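Local structure of multi-copper Oxidase CueO (Ochrobactrum, 6EVG) at residues A[57-71]-A[142-154]. The protein is a laccase-like multicopper oxidase that oxidises lignin model compounds and lignosulfonate, probably passing the electrons through its copper centres to dioxygen. Sequence-based numbering, arbitrary orientation.
Sequences AGINGAYLGPLVRLK and AHLGIAGLMVVTD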
ATOM      1  N   ALA A  57      -1.560   7.047 -16.435  1.00  7.74           N
ATOM      2  CA  ALA A  57      -2.798   6.278 -16.427  1.00  7.44           C
ATOM      3  C   ALA A  57      -3.372   6.359 -15.041  1.00  7.80           C
ATOM      4  O   ALA A  57      -2.640   6.508 -14.066  1.00  8.44           O
ATOM      5  CB  ALA A  57      -2.561   4.827 -16.844  1.00  8.79           C
ATOM      6  N   GLY A  58      -4.692   6.234 -14.939  1.00  7.92           N
ATOM      7  CA  GLY A  58      -5.371   6.319 -13.677  1.00  7.78           C
ATOM      8  C   GLY A  58      -6.709   5.666 -13.700  1.00  7.18           C
ATOM      9  O   GLY A  58      -7.057   4.945 -14.636  1.00  8.49           O
ATOM     10  N   ILE A  59      -7.481   5.931 -12.641  1.00  7.09           N
ATOM     11  CA  ILE A  59      -8.806   5.364 -12.448  1.00  7.51           C
ATOM     12  C   ILE A  59      -9.776   6.528 -12.358  1.00  7.51           C
ATOM     13  O   ILE A  59      -9.631   7.420 -11.496  1.00  8.11           O
ATOM     14  CB  ILE A  59      -8.884   4.467 -11.195  1.00  7.67           C
ATOM     15  CG1 ILE A  59      -7.782   3.395 -11.241  1.00  8.21           C
ATOM     16  CG2 ILE A  59     -10.273   3.886 -11.067  1.00  8.88           C
ATOM     17  CD1 ILE A  59      -7.727   2.490 -10.056  1.00  9.25           C
ATOM     18  N   ASN A  60     -10.764   6.565 -13.267  1.00  7.88           N
ATOM     19  CA  ASN A  60     -11.697   7.683 -13.324  1.00  8.48           C
ATOM     20  C   ASN A  60     -10.962   9.022 -13.533  1.00  8.95           C
ATOM     21  O   ASN A  60     -11.433  10.089 -13.095  1.00 10.89           O
ATOM     22  CB  ASN A  60     -12.625   7.755 -12.143  1.00  8.92           C
ATOM     23  CG  ASN A  60     -13.499   6.543 -11.999  1.00  8.65           C
ATOM     24  OD1 ASN A  60     -13.611   5.707 -12.919  1.00 10.23           O
ATOM     25  ND2 ASN A  60     -14.178   6.416 -10.873  1.00  8.62           N
ATOM     26  N   GLY A  61      -9.873   8.984 -14.245  1.00  8.74           N
ATOM     27  CA  GLY A  61      -9.021  10.111 -14.521  1.00  8.98           C
ATOM     28  C   GLY A  61      -7.661   9.630 -14.910  1.00  8.91           C
ATOM     29  O   GLY A  61      -7.420   8.436 -15.047  1.00  9.90           O
ATOM     30  N   ALA A  62      -6.742  10.598 -15.146  1.00  9.59           N
ATOM     31  CA  ALA A  62      -5.469  10.291 -15.763  1.00  9.99           C
ATOM     32  C   ALA A  62      -4.370   9.850 -14.832  1.00  8.78           C
ATOM     33  O   ALA A  62      -3.306   9.408 -15.271  1.00  9.35           O
ATOM     34  CB  ALA A  62      -4.989  11.504 -16.539  1.00 12.00           C
ATOM     35  N   TYR A  63      -4.606   9.950 -13.502  1.00  8.29           N
ATOM     36  CA  TYR A  63      -3.572   9.601 -12.521  1.00  7.82           C
ATOM     37  C   TYR A  63      -4.247   9.346 -11.166  1.00  7.73           C
ATOM     38  O   TYR A  63      -5.180  10.080 -10.811  1.00  8.46           O
ATOM     39  CB  TYR A  63      -2.531  10.759 -12.397  1.00  8.53           C
ATOM     40  CG  TYR A  63      -1.315  10.341 -11.617  1.00  7.85           C
ATOM     41  CD1 TYR A  63      -0.277   9.651 -12.210  1.00  8.50           C
ATOM     42  CD2 TYR A  63      -1.197  10.578 -10.226  1.00  8.60           C
ATOM     43  CE1 TYR A  63       0.786   9.155 -11.489  1.00  8.12           C
ATOM     44  CE2 TYR A  63      -0.129  10.103  -9.478  1.00  8.38           C
ATOM     45  CZ  TYR A  63       0.871   9.362 -10.109  1.00  8.25           C
ATOM     46  OH  TYR A  63       1.914   8.855  -9.424  1.00  9.50           O
ATOM     47  N   LEU A  64      -3.790   8.335 -10.441  1.00  7.06           N
ATOM     48  CA  LEU A  64      -4.403   7.993  -9.153  1.00  7.09           C
ATOM     49  C   LEU A  64      -5.884   7.694  -9.383  1.00  7.02           C
ATOM     50  O   LEU A  64      -6.236   7.194 -10.454  1.00  8.49           O
ATOM     51  CB  LEU A  64      -4.048   9.003  -8.077  1.00  8.61           C
ATOM     52  CG  LEU A  64      -2.754   8.708  -7.338  1.00 13.19           C
ATOM     53  CD1 LEU A  64      -2.404   9.860  -6.432  1.00 14.01           C
ATOM     54  CD2 LEU A  64      -2.721   7.474  -6.501  1.00 19.48           C
ATOM     55  N   GLY A  65      -6.721   7.909  -8.391  1.00  6.99           N
ATOM     56  CA  GLY A  65      -8.060   7.370  -8.417  1.00  7.29           C
ATOM     57  C   GLY A  65      -8.858   7.888  -7.255  1.00  7.23           C
ATOM     58  O   GLY A  65      -8.380   8.659  -6.423  1.00  8.55           O
ATOM     59  N   PRO A  66     -10.131   7.491  -7.179  1.00  7.08           N
ATOM     60  CA  PRO A  66     -10.999   7.914  -6.080  1.00  7.10           C
ATOM     61  C   PRO A  66     -10.624   7.250  -4.755  1.00  6.80           C
ATOM     62  O   PRO A  66      -9.930   6.233  -4.724  1.00  7.82           O
ATOM     63  CB  PRO A  66     -12.373   7.446  -6.520  1.00  7.92           C
ATOM     64  CG  PRO A  66     -12.081   6.218  -7.347  1.00  8.39           C
ATOM     65  CD  PRO A  66     -10.810   6.571  -8.074  1.00  8.31           C
ATOM     66  N   LEU A  67     -11.189   7.822  -3.686  1.00  7.03           N
ATOM     67  CA  LEU A  67     -11.301   7.126  -2.386  1.00  7.46           C
ATOM     68  C   LEU A  67     -12.711   6.571  -2.312  1.00  6.66           C
ATOM     69  O   LEU A  67     -13.686   7.325  -2.283  1.00  7.96           O
ATOM     70  CB  LEU A  67     -10.955   8.050  -1.228  1.00  8.07           C
ATOM     71  CG  LEU A  67     -10.938   7.337   0.148  1.00  8.55           C
ATOM     72  CD1 LEU A  67      -9.882   7.893   1.045  1.00  9.80           C
ATOM     73  CD2 LEU A  67     -12.286   7.294   0.803  1.00  9.72           C
ATOM     74  N   VAL A  68     -12.796   5.249  -2.382  1.00  6.95           N
ATOM     75  CA  VAL A  68     -14.055   4.511  -2.286  1.00  7.13           C
ATOM     76  C   VAL A  68     -14.318   4.229  -0.813  1.00  7.57           C
ATOM     77  O   VAL A  68     -13.493   3.644  -0.128  1.00  9.17           O
ATOM     78  CB  VAL A  68     -13.985   3.199  -3.083  1.00  7.54           C
ATOM     79  CG1 VAL A  68     -15.293   2.426  -2.953  1.00  8.27           C
ATOM     80  CG2 VAL A  68     -13.633   3.464  -4.520  1.00  7.90           C
ATOM     81  N   ARG A  69     -15.469   4.701  -0.286  1.00  7.30           N
ATOM     82  CA  ARG A  69     -15.820   4.465   1.114  1.00  7.92           C
ATOM     83  C   ARG A  69     -16.955   3.452   1.199  1.00  8.22           C
ATOM     84  O   ARG A  69     -18.021   3.671   0.581  1.00  9.39           O
ATOM     85  CB  ARG A  69     -16.197   5.764   1.778  1.00  9.79           C
ATOM     86  CG  ARG A  69     -16.423   5.590   3.271  1.00 12.23           C
ATOM     87  CD  ARG A  69     -16.253   6.908   4.026  1.00 17.30           C
ATOM     88  NE  ARG A  69     -17.350   7.706   3.695  1.00 17.85           N
ATOM     89  CZ  ARG A  69     -17.483   9.043   3.952  1.00 16.76           C
ATOM     90  NH1 ARG A  69     -16.531   9.771   4.542  1.00 18.83           N
ATOM     91  NH2 ARG A  69     -18.620   9.636   3.650  1.00 19.73           N
ATOM     92  N   LEU A  70     -16.695   2.341   1.853  1.00  8.11           N
ATOM     93  CA  LEU A  70     -17.597   1.230   2.010  1.00  8.32           C
ATOM     94  C   LEU A  70     -17.927   1.005   3.459  1.00  8.79           C
ATOM     95  O   LEU A  70     -17.073   1.104   4.336  1.00 10.49           O
ATOM     96  CB  LEU A  70     -16.935  -0.020   1.469  1.00  9.33           C
ATOM     97  CG  LEU A  70     -16.508   0.039  -0.009  1.00 10.02           C
ATOM     98  CD1 LEU A  70     -15.815  -1.247  -0.391  1.00 12.94           C
ATOM     99  CD2 LEU A  70     -17.629   0.368  -0.938  1.00 10.24           C
ATOM    100  N   LYS A  71     -19.183   0.658   3.731  1.00  9.35           N
ATOM    101  CA  LYS A  71     -19.654   0.371   5.079  1.00  9.50           C
ATOM    102  C   LYS A  71     -19.527  -1.108   5.379  1.00  9.84           C
ATOM    103  O   LYS A  71     -19.940  -1.945   4.569  1.00 11.70           O
ATOM    104  CB  LYS A  71     -21.069   0.806   5.259  1.00 11.67           C
ATOM    105  CG  LYS A  71     -21.259   2.293   5.141  1.00 14.65           C
ATOM    106  CD  LYS A  71     -22.681   2.735   5.356  1.00 20.29           C
ATOM    107  CE  LYS A  71     -23.559   2.369   4.211  1.00 28.39           C
ATOM    108  NZ  LYS A  71     -24.776   3.259   4.210  1.00 36.62           N
ATOM    109  N   ALA A 142       1.549   0.355 -12.480  1.00  8.21           N
ATOM    110  CA  ALA A 142       1.496   1.127 -11.208  1.00  8.37           C
ATOM    111  C   ALA A 142       2.183   2.489 -11.369  1.00  7.91           C
ATOM    112  O   ALA A 142       1.603   3.525 -10.999  1.00  8.51           O
ATOM    113  CB  ALA A 142       2.132   0.334 -10.094  1.00  9.91           C
ATOM    114  N   HIS A 143       3.373   2.509 -11.942  1.00  7.96           N
ATOM    115  CA  HIS A 143       4.105   3.773 -12.021  1.00  7.67           C
ATOM    116  C   HIS A 143       3.380   4.783 -12.893  1.00  8.20           C
ATOM    117  O   HIS A 143       3.388   6.006 -12.643  1.00  8.55           O
ATOM    118  CB  HIS A 143       5.543   3.567 -12.497  1.00  8.12           C
ATOM    119  CG  HIS A 143       6.389   4.766 -12.203  1.00  8.36           C
ATOM    120  ND1 HIS A 143       6.839   5.031 -10.935  1.00  8.48           N
ATOM    121  CD2 HIS A 143       6.792   5.818 -12.959  1.00  8.91           C
ATOM    122  CE1 HIS A 143       7.462   6.209 -10.962  1.00  8.47           C
ATOM    123  NE2 HIS A 143       7.434   6.741 -12.162  1.00  8.97           N
ATOM    124  N   LEU A 144       2.744   4.310 -13.987  1.00  7.89           N
ATOM    125  CA  LEU A 144       1.950   5.213 -14.803  1.00  8.18           C
ATOM    126  C   LEU A 144       0.963   5.988 -13.984  1.00  7.41           C
ATOM    127  O   LEU A 144       0.638   7.126 -14.344  1.00  8.31           O
ATOM    128  CB  LEU A 144       1.277   4.433 -15.929  1.00  9.04           C
ATOM    129  CG  LEU A 144       2.168   4.082 -17.145  1.00 11.29           C
ATOM    130  CD1 LEU A 144       1.501   3.002 -17.989  1.00 13.41           C
ATOM    131  CD2 LEU A 144       2.456   5.306 -17.964  1.00 12.51           C
ATOM    132  N   GLY A 145       0.410   5.326 -12.954  1.00  7.88           N
ATOM    133  CA  GLY A 145      -0.425   6.020 -11.985  1.00  7.58           C
ATOM    134  C   GLY A 145      -1.688   5.295 -11.569  1.00  7.38           C
ATOM    135  O   GLY A 145      -2.502   5.881 -10.842  1.00  8.06           O
ATOM    136  N   ILE A 146      -1.882   4.019 -11.949  1.00  7.37           N
ATOM    137  CA  ILE A 146      -3.150   3.374 -11.662  1.00  7.17           C
ATOM    138  C   ILE A 146      -3.226   2.900 -10.217  1.00  7.24           C
ATOM    139  O   ILE A 146      -2.514   1.962  -9.819  1.00  8.18           O
ATOM    140  CB  ILE A 146      -3.364   2.184 -12.651  1.00  7.69           C
ATOM    141  CG1 ILE A 146      -3.344   2.653 -14.098  1.00  8.28           C
ATOM    142  CG2 ILE A 146      -4.662   1.473 -12.316  1.00  8.01           C
ATOM    143  CD1 ILE A 146      -3.105   1.482 -15.086  1.00  8.90           C
ATOM    144  N   ALA A 147      -4.079   3.551  -9.446  1.00  7.20           N
ATOM    145  CA  ALA A 147      -4.338   3.181  -8.056  1.00  7.30           C
ATOM    146  C   ALA A 147      -5.526   3.951  -7.573  1.00  7.01           C
ATOM    147  O   ALA A 147      -5.823   5.026  -8.080  1.00  8.44           O
ATOM    148  CB  ALA A 147      -3.164   3.474  -7.138  1.00  8.64           C
ATOM    149  N   GLY A 148      -6.184   3.398  -6.547  1.00  6.71           N
ATOM    150  CA  GLY A 148      -7.207   4.150  -5.802  1.00  7.02           C
ATOM    151  C   GLY A 148      -7.176   3.703  -4.341  1.00  6.31           C
ATOM    152  O   GLY A 148      -6.426   2.824  -3.982  1.00  6.73           O
ATOM    153  N   LEU A 149      -8.009   4.363  -3.549  1.00  6.13           N
ATOM    154  CA  LEU A 149      -8.055   4.150  -2.105  1.00  6.27           C
ATOM    155  C   LEU A 149      -9.392   3.551  -1.721  1.00  6.05           C
ATOM    156  O   LEU A 149     -10.392   3.776  -2.395  1.00  6.53           O
ATOM    157  CB  LEU A 149      -7.804   5.470  -1.358  1.00  6.60           C
ATOM    158  CG  LEU A 149      -6.528   6.177  -1.728  1.00  7.20           C
ATOM    159  CD1 LEU A 149      -6.412   7.500  -0.975  1.00  8.73           C
ATOM    160  CD2 LEU A 149      -5.293   5.311  -1.478  1.00  8.47           C
ATOM    161  N   MET A 150      -9.426   2.794  -0.619  1.00  6.53           N
ATOM    162  CA  MET A 150     -10.647   2.097  -0.210  1.00  6.90           C
ATOM    163  C   MET A 150     -10.765   2.019   1.281  1.00  7.19           C
ATOM    164  O   MET A 150     -10.020   1.236   1.891  1.00  8.20           O
ATOM    165  CB  MET A 150     -10.675   0.696  -0.866  1.00  7.97           C
ATOM    166  CG  MET A 150     -11.949  -0.066  -0.586  1.00  9.36           C
ATOM    167  SD  MET A 150     -12.118  -1.572  -1.606  1.00 10.98           S
ATOM    168  CE  MET A 150     -12.610  -0.910  -3.170  1.00 11.94           C
ATOM    169  N   VAL A 151     -11.623   2.829   1.873  1.00  7.03           N
ATOM    170  CA  VAL A 151     -11.870   2.818   3.296  1.00  7.59           C
ATOM    171  C   VAL A 151     -13.053   1.927   3.620  1.00  7.65           C
ATOM    172  O   VAL A 151     -14.115   2.058   2.993  1.00  9.00           O
ATOM    173  CB  VAL A 151     -12.110   4.263   3.814  1.00  8.45           C
ATOM    174  CG1 VAL A 151     -12.648   4.242   5.238  1.00  9.82           C
ATOM    175  CG2 VAL A 151     -10.843   5.078   3.710  1.00  8.96           C
ATOM    176  N   VAL A 152     -12.874   1.021   4.587  1.00  7.23           N
ATOM    177  CA  VAL A 152     -13.983   0.308   5.204  1.00  7.67           C
ATOM    178  C   VAL A 152     -14.256   0.998   6.536  1.00  7.62           C
ATOM    179  O   VAL A 152     -13.349   1.109   7.361  1.00  8.27           O
ATOM    180  CB  VAL A 152     -13.682  -1.190   5.427  1.00  8.17           C
ATOM    181  CG1 VAL A 152     -14.803  -1.838   6.222  1.00  9.76           C
ATOM    182  CG2 VAL A 152     -13.514  -1.876   4.072  1.00  9.60           C
ATOM    183  N   THR A 153     -15.469   1.446   6.746  1.00  8.07           N
ATOM    184  CA  THR A 153     -15.910   2.099   7.979  1.00  9.26           C
ATOM    185  C   THR A 153     -17.003   1.299   8.637  1.00  8.99           C
ATOM    186  O   THR A 153     -17.848   0.733   7.961  1.00 11.14           O
ATOM    187  CB  THR A 153     -16.328   3.529   7.745  1.00 13.08           C
ATOM    188  OG1 THR A 153     -16.598   4.113   9.030  1.00 17.27           O
ATOM    189  CG2 THR A 153     -17.480   3.667   6.810  1.00 16.34           C
ATOM    190  N   ASP A 154     -17.042   1.381   9.963  1.00 10.11           N
ATOM    191  CA  ASP A 154     -18.126   0.809  10.726  1.00 10.77           C
ATOM    192  C   ASP A 154     -18.972   1.861  11.411  1.00 11.27           C
ATOM    193  O   ASP A 154     -19.835   1.511  12.193  1.00 12.77           O
ATOM    194  CB  ASP A 154     -17.630  -0.218  11.786  1.00 12.86           C
ATOM    195  CG  ASP A 154     -16.690   0.372  12.816  1.00 12.12           C
ATOM    196  OD1 ASP A 154     -16.569   1.619  12.857  1.00 12.16           O
ATOM    197  OD2 ASP A 154     -16.090  -0.443  13.611  1.00 13.60           O
TER
HETATM  198  O   HOH W   1       4.051   7.355 -10.339  1.00  9.73           O
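Leu67 to Lys71 run parallel to Leu149 to Thr153, joined by five backbone hydrogen bonds that Leu149 N begins by donating to Pro66 O (2.9 Å, 176° at the hydrogen). Proline suits position 66: its N has no acceptor of 142-154 nearby, and its ring turns away onto Leu39. A CB on Gly148 would crowd Pro66 O. On one face, chi1 of -175° carries Leu67 CG over Leu149 CB, and CD2 reaches Val151 CG2 at 3.9 Å; Arg69, paired with Glu30, and Lys71 continue this face beside Thr153 at the more exposed rim. On the other, Leu70 CD1 meets the flexible thioether of Met150 at SD (3.9 Å), and Phe130 covers Met150 and Val68. Both strands share one sheet of the first cupredoxin-like domain, a Greek-key beta-sandwich; from the facing sheet Ile59 inserts CD1 3.6 Å from Ala147 C. Gly145 follows helix 138-144 in a Schellman motif, its positive phi easy for glycine; lacking a CB, which would hit Ala57 O and the ring, it admits Tyr63 CE1 to 3.4 Å from its CA. Gly145 O accepts Leu64 N (2.8 Å), and Leu144 O takes Ala57 N from above its carbonyl plane. Further out, a water donates to Tyr63 OH and His143 O, Gln176 also bonds the hydroxyl, and His46 stacks on the ring.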